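Local structure of acetone carboxylase alpha subunit (Xanthobacter autotrophicus Py2, 5M45) at residues 501-505 / 518-522; 454-458 / 619-623; 57-61 / 263-267. The protein forms the alpha subunit of a multi-protein carboxylase assembly containing manganese and belongs to the hydantoinase B/oxoprolinase family. One frame throughout, in Å; residues are numbered along the deposited sequence.

Interaction 1. Residues 501-505 / 518-522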
loop_
_atom_site.group_PDB
_atom_site.type_symbol
_atom_site.label_atom_id
_atom_site.label_comp_id
_atom_site.label_asym_id
_atom_site.label_seq_id
_atom_site.Cartn_x
_atom_site.Cartn_y
_atom_site.Cartn_z
ATOM N N GLY A 501 -14.760 33.765 -6.416
ATOM C CA GLY A 501 -15.328 34.381 -5.228
ATOM C C GLY A 501 -14.651 33.932 -3.932
ATOM O O GLY A 501 -14.153 32.799 -3.823
ATOM N N ARG A 502 -14.619 34.839 -2.955
ATOM C CA ARG A 502 -14.360 34.504 -1.547
ATOM C C ARG A 502 -15.198 35.443 -0.702
ATOM O O ARG A 502 -15.013 36.655 -0.782
ATOM C CB ARG A 502 -12.856 34.663 -1.247
ATOM C CG ARG A 502 -12.202 33.485 -0.576
ATOM C CD ARG A 502 -10.769 33.788 -0.142
ATOM N NE ARG A 502 -10.036 32.564 0.175
ATOM C CZ ARG A 502 -8.819 32.493 0.681
ATOM N NH1 ARG A 502 -8.312 31.289 0.953
ATOM N NH2 ARG A 502 -8.115 33.600 0.929
ATOM N N GLN A 503 -16.157 34.897 0.060
ATOM C CA GLN A 503 -17.216 35.690 0.726
ATOM C C GLN A 503 -17.547 35.084 2.098
ATOM O O GLN A 503 -17.578 33.860 2.255
ATOM C CB GLN A 503 -18.472 35.680 -0.160
ATOM C CG GLN A 503 -19.600 36.602 0.246
ATOM C CD GLN A 503 -20.804 36.592 -0.702
ATOM O OE1 GLN A 503 -20.704 37.058 -1.816
ATOM N NE2 GLN A 503 -21.940 36.059 -0.257
ATOM N N ILE A 504 -17.868 35.944 3.066
ATOM C CA ILE A 504 -18.405 35.504 4.352
ATOM C C ILE A 504 -19.766 34.794 4.109
ATOM O O ILE A 504 -20.563 35.231 3.263
ATOM C CB ILE A 504 -18.585 36.709 5.310
ATOM C CG1 ILE A 504 -17.226 37.307 5.681
ATOM C CG2 ILE A 504 -19.372 36.293 6.558
ATOM C CD1 ILE A 504 -17.318 38.613 6.444
ATOM N N LYS A 505 -20.011 33.678 4.815
ATOM C CA LYS A 505 -21.186 32.787 4.518
ATOM C C LYS A 505 -22.409 33.211 5.351
ATOM O O LYS A 505 -22.503 32.880 6.534
ATOM C CB LYS A 505 -20.841 31.294 4.755
ATOM C CG LYS A 505 -21.932 30.307 4.311
ATOM C CD LYS A 505 -22.121 30.295 2.800
ATOM C CE LYS A 505 -23.141 29.274 2.370
ATOM N NZ LYS A 505 -23.760 29.691 1.086
ATOM N N CYS A 518 -19.809 32.848 11.738
ATOM C CA CYS A 518 -20.103 32.369 10.392
ATOM C C CYS A 518 -18.891 31.638 9.802
ATOM O O CYS A 518 -17.734 31.887 10.190
ATOM C CB CYS A 518 -20.532 33.518 9.469
ATOM S SG CYS A 518 -22.192 34.131 9.827
ATOM N N GLY A 519 -19.162 30.735 8.865
ATOM C CA GLY A 519 -18.108 30.227 7.989
ATOM C C GLY A 519 -17.835 31.205 6.828
ATOM O O GLY A 519 -18.115 32.388 6.916
ATOM N N PHE A 520 -17.252 30.685 5.746
ATOM C CA PHE A 520 -17.042 31.441 4.494
ATOM C C PHE A 520 -17.140 30.475 3.322
ATOM O O PHE A 520 -17.317 29.287 3.525
ATOM C CB PHE A 520 -15.727 32.270 4.489
ATOM C CG PHE A 520 -14.450 31.474 4.280
ATOM C CD1 PHE A 520 -13.951 30.631 5.268
ATOM C CD2 PHE A 520 -13.712 31.616 3.094
ATOM C CE1 PHE A 520 -12.752 29.910 5.069
ATOM C CE2 PHE A 520 -12.517 30.925 2.901
ATOM C CZ PHE A 520 -12.044 30.057 3.883
ATOM N N GLU A 521 -17.100 31.010 2.109
ATOM C CA GLU A 521 -17.237 30.214 0.903
ATOM C C GLU A 521 -16.349 30.770 -0.193
ATOM O O GLU A 521 -16.051 31.975 -0.226
ATOM C CB GLU A 521 -18.695 30.144 0.424
ATOM C CG GLU A 521 -19.285 31.488 0.074
ATOM C CD GLU A 521 -20.802 31.497 -0.058
ATOM O OE1 GLU A 521 -21.459 32.541 0.282
ATOM O OE2 GLU A 521 -21.369 30.474 -0.521
ATOM N N SER A 522 -15.920 29.873 -1.080
ATOM C CA SER A 522 -15.187 30.264 -2.285
ATOM C C SER A 522 -15.774 29.543 -3.507
ATOM O O SER A 522 -16.091 28.357 -3.422
ATOM C CB SER A 522 -13.678 29.956 -2.144
ATOM O OG SER A 522 -13.379 28.568 -1.937
HETATM O O HOH W 1 -23.163 33.913 1.846
#
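Lys-505 meets Glu-521 through the first torsion of the glutamate and a single bend in the lysine. In Glu-521, CG is wedged between the backbone N and the carbonyl carbon (chi1 61°) and the rest of the chain runs out extended, while Lys-505 bends at its second torsion (chi2 67°). The two cross at about a right angle. Lys-505 NZ then reaches Glu-521 OE2 at 3.0 Å as a salt bridge, approaching from above the carboxylate plane, and Lys-505 CD packs 3.4 Å from Glu-521 CD.

Beneath them the backbones form an antiparallel pairing. Gln-503 and Glu-521 are the hydrogen-bonded pair: Gln-503 N to Glu-521 O and Glu-521 N to Gln-503 O are each 2.9 Å. A third bond, Lys-505 N to Gly-519 O at 3.1 Å, continues the ladder. On the face shared by Gln-503 and Glu-521, a water lies 2.7 Å from Glu-521 OE1 and accepts from Gln-503 NE2, whose amide also bonds Thr-583. The Gln-503 amide and Glu-521 carboxylate stand nearly perpendicular, their planes 89° apart. Arg-502 runs extended beside Phe-520, its NE 4.0 Å from Phe-520 CE2, before its guanidinium ends in a salt bridge to Glu-457.

Strand 497-504 is one of the two outermost strands, within this chain, of a five-stranded antiparallel sheet, and 520-526 separates it from 617-621, whose Tyr-621 makes a cation-pi contact with Lys-505. Beyond the edge, an acidic side chain of another protein chain accepts from Ile-504 N, and Arg-502 rests against Met-488 and Trp-491 of helix 488-494.

Interaction 2. Residues 454-458 / 619-623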
loop_
_atom_site.group_PDB
_atom_site.type_symbol
_atom_site.label_atom_id
_atom_site.label_comp_id
_atom_site.label_asym_id
_atom_site.label_seq_id
_atom_site.Cartn_x
_atom_site.Cartn_y
_atom_site.Cartn_z
ATOM N N ASN A 454 -6.047 19.212 -1.889
ATOM C CA ASN A 454 -6.739 19.072 -0.618
ATOM C C ASN A 454 -6.701 20.426 0.094
ATOM O O ASN A 454 -5.754 20.715 0.823
ATOM C CB ASN A 454 -6.109 17.982 0.253
ATOM C CG ASN A 454 -6.984 17.625 1.462
ATOM O OD1 ASN A 454 -7.705 16.642 1.444
ATOM N ND2 ASN A 454 -6.905 18.431 2.526
ATOM N N SER A 455 -7.723 21.255 -0.131
ATOM C CA SER A 455 -7.713 22.618 0.378
ATOM C C SER A 455 -7.857 22.659 1.898
ATOM O O SER A 455 -8.788 22.003 2.475
ATOM C CB SER A 455 -8.862 23.450 -0.216
ATOM O OG SER A 455 -8.859 24.738 0.356
ATOM N N PHE A 456 -6.998 23.467 2.533
ATOM C CA PHE A 456 -7.089 23.755 3.980
ATOM C C PHE A 456 -7.807 25.104 4.285
ATOM O O PHE A 456 -7.614 25.694 5.354
ATOM C CB PHE A 456 -5.704 23.633 4.666
ATOM C CG PHE A 456 -5.443 22.260 5.266
ATOM C CD1 PHE A 456 -5.193 21.166 4.455
ATOM C CD2 PHE A 456 -5.423 22.070 6.657
ATOM C CE1 PHE A 456 -4.964 19.913 4.997
ATOM C CE2 PHE A 456 -5.214 20.838 7.190
ATOM C CZ PHE A 456 -4.960 19.748 6.376
ATOM N N GLU A 457 -8.719 25.518 3.401
ATOM C CA GLU A 457 -9.642 26.618 3.710
ATOM C C GLU A 457 -10.463 26.264 4.967
ATOM O O GLU A 457 -10.780 27.176 5.706
ATOM C CB GLU A 457 -10.570 26.974 2.515
ATOM C CG GLU A 457 -9.856 27.819 1.460
ATOM C CD GLU A 457 -10.755 28.395 0.376
ATOM O OE1 GLU A 457 -11.791 27.795 -0.009
ATOM O OE2 GLU A 457 -10.389 29.505 -0.105
ATOM N N CYS A 458 -10.738 24.969 5.234
ATOM C CA CYS A 458 -11.499 24.576 6.419
ATOM C C CYS A 458 -10.626 24.385 7.686
ATOM O O CYS A 458 -11.049 23.716 8.659
ATOM C CB CYS A 458 -12.411 23.364 6.165
ATOM S SG CYS A 458 -11.544 21.934 5.443
ATOM N N LEU A 619 -18.322 24.803 -5.649
ATOM C CA LEU A 619 -18.467 25.672 -4.446
ATOM C C LEU A 619 -17.829 25.021 -3.219
ATOM O O LEU A 619 -18.271 23.959 -2.813
ATOM C CB LEU A 619 -19.947 25.993 -4.166
ATOM C CG LEU A 619 -20.236 26.862 -2.932
ATOM C CD1 LEU A 619 -19.717 28.268 -3.150
ATOM C CD2 LEU A 619 -21.731 26.917 -2.597
ATOM N N ASN A 620 -16.812 25.651 -2.640
ATOM C CA ASN A 620 -16.226 25.251 -1.347
ATOM C C ASN A 620 -16.866 26.032 -0.191
ATOM O O ASN A 620 -16.708 27.257 -0.091
ATOM C CB ASN A 620 -14.694 25.481 -1.334
ATOM C CG ASN A 620 -13.961 24.533 -0.385
ATOM O OD1 ASN A 620 -14.411 23.434 -0.147
ATOM N ND2 ASN A 620 -12.824 24.973 0.159
ATOM N N TYR A 621 -17.604 25.339 0.673
ATOM C CA TYR A 621 -18.394 25.965 1.763
ATOM C C TYR A 621 -17.837 25.485 3.112
ATOM O O TYR A 621 -17.892 24.277 3.435
ATOM C CB TYR A 621 -19.909 25.618 1.556
ATOM C CG TYR A 621 -20.872 25.703 2.761
ATOM C CD1 TYR A 621 -20.648 26.552 3.858
ATOM C CD2 TYR A 621 -22.056 24.947 2.760
ATOM C CE1 TYR A 621 -21.542 26.598 4.945
ATOM C CE2 TYR A 621 -22.964 25.005 3.840
ATOM C CZ TYR A 621 -22.684 25.812 4.928
ATOM O OH TYR A 621 -23.566 25.829 5.989
ATOM N N MET A 622 -17.316 26.433 3.895
ATOM C CA MET A 622 -16.804 26.164 5.254
ATOM C C MET A 622 -17.861 26.465 6.322
ATOM O O MET A 622 -18.526 27.508 6.274
ATOM C CB MET A 622 -15.536 26.997 5.541
ATOM C CG MET A 622 -14.241 26.370 5.037
ATOM S SD MET A 622 -14.140 25.874 3.293
ATOM C CE MET A 622 -14.293 27.465 2.491
ATOM N N ARG A 623 -17.992 25.572 7.296
ATOM C CA ARG A 623 -19.102 25.674 8.270
ATOM C C ARG A 623 -18.926 26.730 9.371
ATOM O O ARG A 623 -17.805 27.113 9.739
ATOM C CB ARG A 623 -19.331 24.322 8.975
ATOM C CG ARG A 623 -19.376 23.054 8.111
ATOM C CD ARG A 623 -20.419 23.091 7.002
ATOM N NE ARG A 623 -20.507 21.765 6.345
ATOM C CZ ARG A 623 -20.224 21.481 5.073
ATOM N NH1 ARG A 623 -19.840 22.396 4.190
ATOM N NH2 ARG A 623 -20.369 20.228 4.656
HETATM O O HOH W 2 -11.434 22.791 1.863
#
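Met-622 curls against Glu-457 and Cys-458 in the densest part of this contact. Its chain is bent at the second and third torsions (chi2 53°, chi3 64°), which lays it against the backbone of Cys-458 and the CB of Glu-457. Met-622 CG sits 3.6 Å from Cys-458 CA. Met-622 SD and CE share Glu-457 CB, each 3.8 Å from it, and CE also comes within 3.6 Å of Glu-457 OE1. Glu-457 and Met-622 cross at about a right angle.

Next to the methionine the contact becomes polar. Asn-620 ND2 donates to Glu-457 OE1 over 3.0 Å with an N-H...O angle of 166°. Glu-457 OE1 accepts with its anti lone pair, the one away from OE2, and the donor's amide and the carboxylate are almost coplanar. The same OE1 also receives Ser-522 OG and Arg-524 NH2, while OE2 is held by Tyr-499 OH and the Arg-502 guanidinium. Five partners thus fix the rotation of a buried carboxylate, and two arginines probably favour its ionised form.

The backbone that presents Glu-457 is shaped by an ST turn: Ser-455 OG accepts from Glu-457 N at 3.1 Å. This turn follows strand 450-454 of one antiparallel sheet, whereas Asn-620 lies on strand 617-621 of another, so the contact sets the loop leaving one sheet against a strand of the other.

Toward Ser-455 the fit is looser, with Ser-455 OG and Asn-620 ND2 4.0 Å apart, and a water bridges the two segments here. It donates to Ser-455 O at 2.8 Å and accepts from Asn-620 ND2 at 3.1 Å, while Asn-620 OD1 is taken by Asn-437 ND2.

Interaction 3. Residues 57-61 / 263-267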
loop_
_atom_site.group_PDB
_atom_site.type_symbol
_atom_site.label_atom_id
_atom_site.label_comp_id
_atom_site.label_asym_id
_atom_site.label_seq_id
_atom_site.Cartn_x
_atom_site.Cartn_y
_atom_site.Cartn_z
ATOM N N TYR A 57 15.190 24.996 36.939
ATOM C CA TYR A 57 13.960 24.423 36.346
ATOM C C TYR A 57 13.388 25.337 35.244
ATOM O O TYR A 57 13.077 24.869 34.139
ATOM C CB TYR A 57 12.912 24.172 37.431
ATOM C CG TYR A 57 11.708 23.372 36.989
ATOM C CD1 TYR A 57 10.567 24.015 36.522
ATOM C CD2 TYR A 57 11.668 21.995 37.114
ATOM C CE1 TYR A 57 9.442 23.296 36.153
ATOM C CE2 TYR A 57 10.541 21.247 36.733
ATOM C CZ TYR A 57 9.438 21.906 36.256
ATOM O OH TYR A 57 8.319 21.210 35.911
ATOM N N ASN A 58 13.292 26.634 35.558
ATOM C CA ASN A 58 12.764 27.637 34.629
ATOM C C ASN A 58 13.688 27.839 33.419
ATOM O O ASN A 58 13.198 28.051 32.304
ATOM C CB ASN A 58 12.545 28.995 35.333
ATOM C CG ASN A 58 11.996 30.059 34.389
ATOM O OD1 ASN A 58 12.682 31.023 34.011
ATOM N ND2 ASN A 58 10.762 29.877 33.979
ATOM N N LYS A 59 15.003 27.765 33.635
ATOM C CA LYS A 59 15.931 27.919 32.540
ATOM C C LYS A 59 15.818 26.771 31.511
ATOM O O LYS A 59 15.856 27.009 30.295
ATOM C CB LYS A 59 17.375 28.055 33.046
ATOM C CG LYS A 59 18.372 28.231 31.902
ATOM C CD LYS A 59 19.685 28.904 32.301
ATOM C CE LYS A 59 20.524 28.117 33.270
ATOM N NZ LYS A 59 22.000 28.282 32.852
ATOM N N LEU A 60 15.711 25.535 32.006
ATOM C CA LEU A 60 15.511 24.393 31.123
ATOM C C LEU A 60 14.175 24.526 30.381
ATOM O O LEU A 60 14.099 24.256 29.167
ATOM C CB LEU A 60 15.557 23.082 31.894
ATOM C CG LEU A 60 16.876 22.707 32.557
ATOM C CD1 LEU A 60 16.662 21.555 33.513
ATOM C CD2 LEU A 60 17.867 22.274 31.516
ATOM N N PHE A 61 13.124 24.915 31.105
ATOM C CA PHE A 61 11.790 25.136 30.477
ATOM C C PHE A 61 11.871 26.139 29.311
ATOM O O PHE A 61 11.414 25.876 28.209
ATOM C CB PHE A 61 10.765 25.598 31.529
ATOM C CG PHE A 61 9.487 26.159 30.952
ATOM C CD1 PHE A 61 8.483 25.323 30.499
ATOM C CD2 PHE A 61 9.285 27.542 30.893
ATOM C CE1 PHE A 61 7.309 25.851 29.956
ATOM C CE2 PHE A 61 8.136 28.070 30.363
ATOM C CZ PHE A 61 7.140 27.233 29.886
ATOM N N PHE A 263 14.280 16.899 35.123
ATOM C CA PHE A 263 13.265 17.671 34.402
ATOM C C PHE A 263 12.402 16.790 33.496
ATOM O O PHE A 263 11.173 16.999 33.386
ATOM C CB PHE A 263 13.938 18.754 33.552
ATOM C CG PHE A 263 12.982 19.699 32.894
ATOM C CD1 PHE A 263 12.434 20.777 33.593
ATOM C CD2 PHE A 263 12.634 19.541 31.549
ATOM C CE1 PHE A 263 11.556 21.683 32.964
ATOM C CE2 PHE A 263 11.776 20.442 30.925
ATOM C CZ PHE A 263 11.237 21.510 31.624
ATOM N N ALA A 264 13.042 15.808 32.849
ATOM C CA ALA A 264 12.375 14.969 31.874
ATOM C C ALA A 264 11.190 14.141 32.445
ATOM O O ALA A 264 10.329 13.742 31.651
ATOM C CB ALA A 264 13.372 14.062 31.179
ATOM N N TYR A 265 11.146 13.917 33.766
ATOM C CA TYR A 265 10.001 13.282 34.437
ATOM C C TYR A 265 9.178 14.252 35.296
ATOM O O TYR A 265 7.934 14.180 35.299
ATOM C CB TYR A 265 10.452 12.010 35.206
ATOM C CG TYR A 265 11.166 11.063 34.280
ATOM C CD1 TYR A 265 12.514 11.219 34.018
ATOM C CD2 TYR A 265 10.488 10.063 33.607
ATOM C CE1 TYR A 265 13.194 10.388 33.129
ATOM C CE2 TYR A 265 11.152 9.222 32.709
ATOM C CZ TYR A 265 12.507 9.392 32.493
ATOM O OH TYR A 265 13.181 8.585 31.603
ATOM N N GLU A 266 9.838 15.195 35.973
ATOM C CA GLU A 266 9.130 16.189 36.786
ATOM C C GLU A 266 8.167 17.043 35.942
ATOM O O GLU A 266 7.079 17.373 36.422
ATOM C CB GLU A 266 10.082 17.101 37.563
ATOM C CG GLU A 266 10.908 16.407 38.656
ATOM C CD GLU A 266 11.728 17.373 39.514
ATOM O OE1 GLU A 266 11.354 18.587 39.603
ATOM O OE2 GLU A 266 12.769 16.907 40.113
ATOM N N ALA A 267 8.558 17.389 34.702
ATOM C CA ALA A 267 7.720 18.255 33.846
ATOM C C ALA A 267 6.339 17.609 33.556
ATOM O O ALA A 267 5.334 18.312 33.468
ATOM C CB ALA A 267 8.443 18.633 32.543
#
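Phe-263 is the side chain that Tyr-57, Leu-60 and Phe-61 close around. Its CG lies opposite the backbone N (chi1 -173°), which directs the ring from helix 257-282 into helix 54-75. At the root, Phe-263 CB meets Leu-60 CD1 at 3.9 Å, and the same methyl is next to CG. One atom further, Phe-263 CD1 comes 3.7 Å from Tyr-57 CE2. Phe-263 CE1 then lies over the centre of the tyrosine ring, and it also approaches Tyr-57 O of the helix backbone at 3.7 Å. At the tip, Phe-263 CZ touches Phe-61 CA at 3.8 Å, with Phe-61 CB close behind.

The faces of the ring are occupied as well. Leu-60 CB stands 4.3 Å from the Phe-263 centroid, almost on the ring normal, a CH-pi contact. The opposite face is met, toward its rim, by Ala-267 CB from the next turn of its own helix. With Tyr-57 the pair is edge-to-face: the edge of Phe-263 points at the tyrosine face, centroids are 5.1 Å apart and the planes are inclined by 61°.

The segment axes cross at -91° and come no closer than 11.5 Å, a wide spacing that these side chains span. Tyr-57 OH reaches past Ala-267 to bond His-270 ND1, and Glu-266 accepts from the backbone N of Leu-49 and Arg-50 in helix 48-52, while Leu-102 and Leu-103 of strand 101-104 also touch Phe-263. Between the two segments the attraction is thus aromatic and dispersive, set by shape and ring orientation, whereas the polar groups at its margin are satisfied by neighbouring residues.

Interactions 1 and 2 form one continuous region, their centres 9 Å apart, with 501-505/518-522 nested in the loop closed by 454-458/619-623. Ser-522 OG lies 2.6 Å from Glu-457 OE1, and Phe-520 O is 2.9 Å from Met-622 N, a link between adjacent strands of the shared sheet. In interaction 2 the Cys-458 side chain is about 11 Å from the manganese ion, and the rings of Phe-456 and the manganese-site residue His-175 form an edge-to-face pair. Interaction 3 is remote, its nearest atoms about 26 Å from interaction 2 and about 32 Å from interaction 1; its Ala-267 side chain lies about 14 Å from the bound 3,6,9,12,15-pentaoxaheptadecan-1-ol.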